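Local coordinates for cysteine-rich repeat secretory protein 15 (Arabidopsis thaliana, PDB 6GRF) that probably modulates cell-to-cell trafficking, as a plasmodesmata-located membrane protein with a tandem DUF26 ectodomain, at residues 71-74 with 75-78; 80-83 with 84-88; 173-176 with 177-180. One frame throughout, in Å; residues are numbered along the deposited sequence. Where two conformers were deposited one is given.

Following the chain from the N terminus, contact 1 closes the short loop between strand 62-68 and helix 74-91 by turning residues 71-74 into the helix's first turn. Contact 2 comes next on the same helix, its centre about 14 Å from that of contact 1, and joins successive turns at 80-83 and 84-88. Contact 3 belongs to the second DUF26 unit and repeats the situation of contact 1, with residues 173-176 leading from strand 164-170 into helix 176-193. The three run in series, neither nesting nor crossing. Disulfides tie helix 74-91 to the preceding strand at contact 1 and to strand 105-110 at contact 2, and helix 176-193 to its preceding strand at contact 3.

Contact 1: residues 71-74 with 75-78; sequences DLRS and SDCS
Arg73 and Asp76 form a local salt bridge across the first turn of helix 74-91, at the surface of the first DUF26 unit, where the loop after strand 62-68 becomes helical. Arg73 is the N-cap, the last residue before the helix, and Asp76 lies three residues on. One carboxylate oxygen does the gripping: Asp76 OD1 is 2.7 Å from Arg73 NE and 2.9 Å from Arg73 NH2. The guanidinium meets it at an edge, near its own plane, and the two flat groups are turned 22° from each other. Both bonds are bent and weak as hydrogen bonds, because two N-H groups converge on a single oxygen instead of each facing its own. A bend at chi3 of Arg73 (-68°) swings the guanidinium round to the aspartate.

Backbone bonds fasten the turn beneath this pair. Arg73 O accepts from Cys77 N at 3.0 Å, and more weakly from Asp76 N. The next rung is straighter, with Ser78 N donating to Ser74 O at 3.0 Å and an N-H...O angle of 161°. Small, polar Ser74 and Ser75 suit the exposed start of the helix, and the hydroxyl of Ser74 bonds to Ser40 O. Buried Cys77 instead forms a disulfide with Cys68 at the end of the preceding strand.

An acidic residue fits this place because the amino end of a helix carries a partial positive charge. The nearby guanidinium would probably add to that field, so the carboxylate of Asp76 would be expected to stay ionised, while the outer, exposed setting should keep the bridge's net contribution modest.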
loop_
_atom_site.group_PDB
_atom_site.type_symbol
_atom_site.label_atom_id
_atom_site.label_comp_id
_atom_site.label_asym_id
_atom_site.label_seq_id
_atom_site.Cartn_x
_atom_site.Cartn_y
_atom_site.Cartn_z
ATOM N N ASP A 71 5.712 -11.677 1.263
ATOM C CA ASP A 71 6.937 -12.486 1.138
ATOM C C ASP A 71 7.830 -12.318 2.377
ATOM O O ASP A 71 9.034 -12.578 2.305
ATOM C CB ASP A 71 7.704 -12.163 -0.154
ATOM C CG ASP A 71 8.090 -10.700 -0.320
ATOM O OD1 ASP A 71 7.404 -9.845 0.264
ATOM O OD2 ASP A 71 9.065 -10.425 -1.042
ATOM N N LEU A 72 7.244 -11.921 3.513
ATOM C CA LEU A 72 8.006 -11.709 4.751
ATOM C C LEU A 72 7.437 -12.560 5.891
ATOM O O LEU A 72 6.269 -12.948 5.877
ATOM C CB LEU A 72 7.996 -10.220 5.110
ATOM C CG LEU A 72 8.985 -9.351 4.329
ATOM C CD1 LEU A 72 9.034 -7.946 4.914
ATOM C CD2 LEU A 72 10.382 -9.968 4.297
ATOM N N ARG A 73 8.297 -12.814 6.884
ATOM C CA ARG A 73 8.026 -13.704 8.008
ATOM C C ARG A 73 7.088 -12.998 8.997
ATOM O O ARG A 73 6.955 -11.772 8.961
ATOM C CB ARG A 73 9.344 -14.110 8.682
ATOM C CG ARG A 73 10.381 -14.709 7.739
ATOM C CD ARG A 73 11.747 -14.897 8.380
ATOM N NE ARG A 73 12.408 -13.634 8.687
ATOM C CZ ARG A 73 13.568 -13.520 9.328
ATOM N NH1 ARG A 73 14.200 -14.601 9.757
ATOM N NH2 ARG A 73 14.091 -12.324 9.538
ATOM N N SER A 74 6.453 -13.794 9.869
ATOM C CA SER A 74 5.511 -13.326 10.916
ATOM C C SER A 74 6.129 -12.185 11.736
ATOM O O SER A 74 5.591 -11.064 11.765
ATOM C CB SER A 74 5.093 -14.463 11.835
ATOM O OG SER A 74 3.824 -14.989 11.470
ATOM N N SER A 75 7.244 -12.502 12.407
ATOM C CA SER A 75 7.917 -11.612 13.347
ATOM C C SER A 75 8.311 -10.299 12.660
ATOM O O SER A 75 8.319 -9.248 13.302
ATOM C CB SER A 75 9.117 -12.282 13.961
ATOM O OG SER A 75 10.126 -12.498 12.989
ATOM N N ASP A 76 8.634 -10.368 11.362
ATOM C CA ASP A 76 9.012 -9.190 10.582
ATOM C C ASP A 76 7.779 -8.320 10.312
ATOM O O ASP A 76 7.869 -7.092 10.303
ATOM C CB ASP A 76 9.700 -9.583 9.275
ATOM C CG ASP A 76 11.141 -10.014 9.459
ATOM O OD1 ASP A 76 11.391 -11.234 9.439
ATOM O OD2 ASP A 76 12.000 -9.128 9.614
ATOM N N CYS A 77 6.638 -8.969 10.065
ATOM C CA CYS A 77 5.380 -8.266 9.811
ATOM C C CYS A 77 4.957 -7.494 11.078
ATOM O O CYS A 77 4.604 -6.321 10.987
ATOM C CB CYS A 77 4.330 -9.245 9.289
ATOM S SG CYS A 77 2.639 -8.599 9.232
ATOM N N SER A 78 5.068 -8.131 12.255
ATOM C CA SER A 78 4.730 -7.517 13.559
ATOM C C SER A 78 5.624 -6.309 13.860
ATOM O O SER A 78 5.140 -5.266 14.281
ATOM C CB SER A 78 4.824 -8.517 14.672
ATOM O OG SER A 78 3.848 -9.537 14.510
#

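Contact 2: residues 80-83 with 84-88; sequences CIQT and SVDQI
Val85 N donates to Ile81 O over 2.8 Å, the shortest hydrogen bond of this pair of turns, with an N-H...O angle of 155°. It is one rung of a regular i to i+4 ladder within helix 74-91. The rungs beside it, Ser84 N to Cys80 O and Gln87 N to Thr83 O, are both 2.9 Å, and Asp86 N to Gln82 O is the longest at 3.2 Å.

The side chains divide by face. On the side toward helix 23-39, where branched apolar residues suit a helix-helix interface, Ile81 CG2 comes within 4.5 Å of Val85 CG2, a loose apolar touch. That methyl of Val85 lies anti to its own carbonyl carbon, beside the backbone N, which turns it back toward the preceding turn. Small Ser84 fits the buried face: its CB sits 3.1 Å from Cys80 O, while its hydroxyl is buried without a polar partner. Thr83, on the outer side, bonds through OG1 to Lys79 O.

The helix packs on the sheet beside helix 23-39: Ile81 meets Val35 and Val85 meets Leu32 on the helix side, while Ser84 and Ile88 rest on Leu100 and Leu107. A disulfide from Cys80 to Cys105 fastens it to strand 105-110.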
loop_
_atom_site.group_PDB
_atom_site.type_symbol
_atom_site.label_atom_id
_atom_site.label_comp_id
_atom_site.label_asym_id
_atom_site.label_seq_id
_atom_site.Cartn_x
_atom_site.Cartn_y
_atom_site.Cartn_z
ATOM N N CYS A 80 7.250 -4.400 11.769
ATOM C CA CYS A 80 6.906 -3.359 10.801
ATOM C C CYS A 80 5.604 -2.659 11.216
ATOM O O CYS A 80 5.481 -1.450 11.091
ATOM C CB CYS A 80 6.738 -3.946 9.401
ATOM S SG CYS A 80 6.602 -2.707 8.081
ATOM N N ILE A 81 4.624 -3.449 11.658
ATOM C CA ILE A 81 3.313 -2.936 12.017
ATOM C C ILE A 81 3.423 -2.121 13.318
ATOM O O ILE A 81 2.873 -1.041 13.395
ATOM C CB ILE A 81 2.279 -4.079 12.089
ATOM C CG1 ILE A 81 1.967 -4.625 10.693
ATOM C CG2 ILE A 81 0.997 -3.648 12.797
ATOM C CD1 ILE A 81 1.191 -3.672 9.807
ATOM N N GLN A 82 4.184 -2.597 14.305
ATOM C CA GLN A 82 4.392 -1.829 15.532
ATOM C C GLN A 82 5.017 -0.474 15.168
ATOM O O GLN A 82 4.580 0.559 15.668
ATOM C CB GLN A 82 5.236 -2.609 16.545
ATOM C CG GLN A 82 5.463 -1.888 17.872
ATOM C CD GLN A 82 4.176 -1.487 18.558
ATOM O OE1 GLN A 82 3.722 -0.350 18.443
ATOM N NE2 GLN A 82 3.568 -2.422 19.270
ATOM N N THR A 83 6.016 -0.486 14.283
ATOM C CA THR A 83 6.704 0.739 13.858
ATOM C C THR A 83 5.706 1.678 13.164
ATOM O O THR A 83 5.743 2.909 13.321
ATOM C CB THR A 83 7.897 0.407 12.950
ATOM O OG1 THR A 83 8.725 -0.533 13.631
ATOM C CG2 THR A 83 8.708 1.628 12.576
ATOM N N SER A 84 4.825 1.058 12.388
ATOM C CA SER A 84 3.833 1.708 11.576
ATOM C C SER A 84 2.785 2.426 12.454
ATOM O O SER A 84 2.406 3.572 12.201
ATOM C CB SER A 84 3.234 0.663 10.666
ATOM O OG SER A 84 1.994 1.062 10.155
ATOM N N VAL A 85 2.338 1.753 13.512
ATOM C CA VAL A 85 1.341 2.318 14.429
ATOM C C VAL A 85 1.932 3.557 15.133
ATOM O O VAL A 85 1.252 4.581 15.274
ATOM C CB VAL A 85 0.835 1.236 15.403
ATOM C CG1 VAL A 85 0.148 1.819 16.625
ATOM C CG2 VAL A 85 -0.090 0.268 14.685
ATOM N N ASP A 86 3.210 3.488 15.522
ATOM C CA ASP A 86 3.884 4.610 16.136
ATOM C C ASP A 86 4.031 5.743 15.114
ATOM O O ASP A 86 3.720 6.878 15.399
ATOM C CB ASP A 86 5.231 4.186 16.714
ATOM C CG ASP A 86 5.086 3.242 17.895
ATOM O OD1 ASP A 86 4.293 3.574 18.810
ATOM O OD2 ASP A 86 5.759 2.181 17.891
ATOM N N GLN A 87 4.498 5.422 13.911
ATOM C CA GLN A 87 4.777 6.461 12.917
ATOM C C GLN A 87 3.486 7.184 12.500
ATOM O O GLN A 87 3.500 8.397 12.338
ATOM C CB GLN A 87 5.495 5.862 11.703
ATOM C CG GLN A 87 5.709 6.843 10.554
ATOM C CD GLN A 87 6.819 7.846 10.760
ATOM O OE1 GLN A 87 7.559 7.816 11.744
ATOM N NE2 GLN A 87 6.956 8.754 9.808
ATOM N N ILE A 88 2.395 6.440 12.286
ATOM C CA ILE A 88 1.189 7.031 11.699
ATOM C C ILE A 88 0.610 8.058 12.683
ATOM O O ILE A 88 0.096 9.102 12.266
ATOM C CB ILE A 88 0.152 5.974 11.267
ATOM C CG1 ILE A 88 -0.796 6.539 10.205
ATOM C CG2 ILE A 88 -0.629 5.415 12.449
ATOM C CD1 ILE A 88 -1.756 5.526 9.620
#

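Contact 3: residues 173-176 with 177-180; sequences DLSP and SDCT
Leu174 packs against Asp178 and Cys179 on the tight, inner side of this turn, while Ser175, Asp178 and a water meet on its looser, wetter side. At the inner side Leu174 CD1 lies 3.9 Å from Cys179 CA, and its CD2 reaches the CB of Asp178, the two side chains crossing at about a right angle. A branched apolar residue suits this buried spot just ahead of the helix.

The wet side carries the N-cap. Ser175 OG accepts from Asp178 N at 3.3 Å, a long but well-directed capping bond with an N-H...O angle of 156°. The chi1 of Ser175, 72°, sets the hydroxyl between the backbone N and the carbonyl carbon, facing the first turn. In place of the direct reciprocal bond of a capping box, a water accepts from Ser175 N and donates to Asp178 OD2 at 2.6 Å. Serine is small enough to fold back on the helix end, and the negative charge of Asp178 should be favoured at that end.

Pro176 opens the helix, a position where its missing N-H costs no helical bond. Its carbonyl oxygen receives two donors from Thr180, N at 3.0 Å and OG1 at 3.1 Å, which arrive from opposite faces of the carbonyl plane. Ser175 O takes a shorter backbone bond from Cys179 N, 2.8 Å.

The turn joins strand 164-170 to helix 176-193 in the second DUF26 unit, and the disulfide from Cys179 to Cys170 links this helix back to the end of that strand. Around it lie loops: Leu174 touches Gln206 in the turn between strands 199-204 and 207-213, Asp178 touches Pro118, and Pro176 and Thr180 touch Gln153 in the loop between helix 136-149 and strand 156-161.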
loop_
_atom_site.group_PDB
_atom_site.type_symbol
_atom_site.label_atom_id
_atom_site.label_comp_id
_atom_site.label_asym_id
_atom_site.label_seq_id
_atom_site.Cartn_x
_atom_site.Cartn_y
_atom_site.Cartn_z
ATOM N N ASP A 173 -8.092 -6.843 0.952
ATOM C CA ASP A 173 -9.536 -6.565 0.996
ATOM C C ASP A 173 -10.176 -6.647 -0.401
ATOM O O ASP A 173 -11.389 -6.606 -0.509
ATOM C CB ASP A 173 -9.843 -5.222 1.677
ATOM C CG ASP A 173 -9.442 -3.962 0.914
ATOM O OD1 ASP A 173 -8.371 -3.974 0.292
ATOM O OD2 ASP A 173 -10.189 -2.959 0.992
ATOM N N LEU A 174 -9.375 -6.819 -1.463
ATOM C CA LEU A 174 -9.878 -6.823 -2.842
ATOM C C LEU A 174 -10.233 -8.241 -3.292
ATOM O O LEU A 174 -9.538 -9.186 -2.994
ATOM C CB LEU A 174 -8.793 -6.268 -3.771
ATOM C CG LEU A 174 -8.532 -4.766 -3.724
ATOM C CD1 LEU A 174 -7.646 -4.372 -4.896
ATOM C CD2 LEU A 174 -9.827 -3.968 -3.753
ATOM N N SER A 175 -11.298 -8.350 -4.085
ATOM C CA SER A 175 -11.615 -9.554 -4.813
ATOM C C SER A 175 -10.567 -9.756 -5.905
ATOM O O SER A 175 -9.904 -8.799 -6.292
ATOM C CB SER A 175 -12.997 -9.475 -5.405
ATOM O OG SER A 175 -13.026 -8.569 -6.500
ATOM N N PRO A 176 -10.401 -10.995 -6.433
ATOM C CA PRO A 176 -9.527 -11.257 -7.578
ATOM C C PRO A 176 -9.735 -10.336 -8.790
ATOM O O PRO A 176 -8.766 -9.834 -9.358
ATOM C CB PRO A 176 -9.895 -12.692 -7.979
ATOM C CG PRO A 176 -10.331 -13.331 -6.684
ATOM C CD PRO A 176 -11.027 -12.224 -5.919
ATOM N N SER A 177 -10.990 -10.166 -9.207
ATOM C CA SER A 177 -11.334 -9.323 -10.345
ATOM C C SER A 177 -10.857 -7.887 -10.089
ATOM O O SER A 177 -10.283 -7.237 -10.975
ATOM C CB SER A 177 -12.813 -9.363 -10.607
ATOM O OG SER A 177 -13.274 -10.704 -10.651
ATOM N N ASP A 178 -11.102 -7.402 -8.863
ATOM C CA ASP A 178 -10.770 -6.034 -8.495
ATOM C C ASP A 178 -9.249 -5.865 -8.372
ATOM O O ASP A 178 -8.735 -4.825 -8.682
ATOM C CB ASP A 178 -11.503 -5.601 -7.223
ATOM C CG ASP A 178 -12.977 -5.278 -7.428
ATOM O OD1 ASP A 178 -13.378 -4.963 -8.581
ATOM O OD2 ASP A 178 -13.718 -5.313 -6.424
ATOM N N CYS A 179 -8.551 -6.892 -7.882
ATOM C CA CYS A 179 -7.096 -6.892 -7.823
ATOM C C CYS A 179 -6.511 -6.749 -9.238
ATOM O O CYS A 179 -5.656 -5.894 -9.456
ATOM C CB CYS A 179 -6.573 -8.144 -7.128
ATOM S SG CYS A 179 -4.775 -8.335 -7.239
ATOM N N THR A 180 -7.029 -7.533 -10.196
ATOM C CA THR A 180 -6.578 -7.479 -11.607
ATOM C C THR A 180 -6.739 -6.051 -12.160
ATOM O O THR A 180 -5.824 -5.516 -12.763
ATOM C CB THR A 180 -7.320 -8.508 -12.476
ATOM O OG1 THR A 180 -7.047 -9.796 -11.933
ATOM C CG2 THR A 180 -6.919 -8.497 -13.936
HETATM O O HOH W 1 -13.025 -5.890 -3.989
#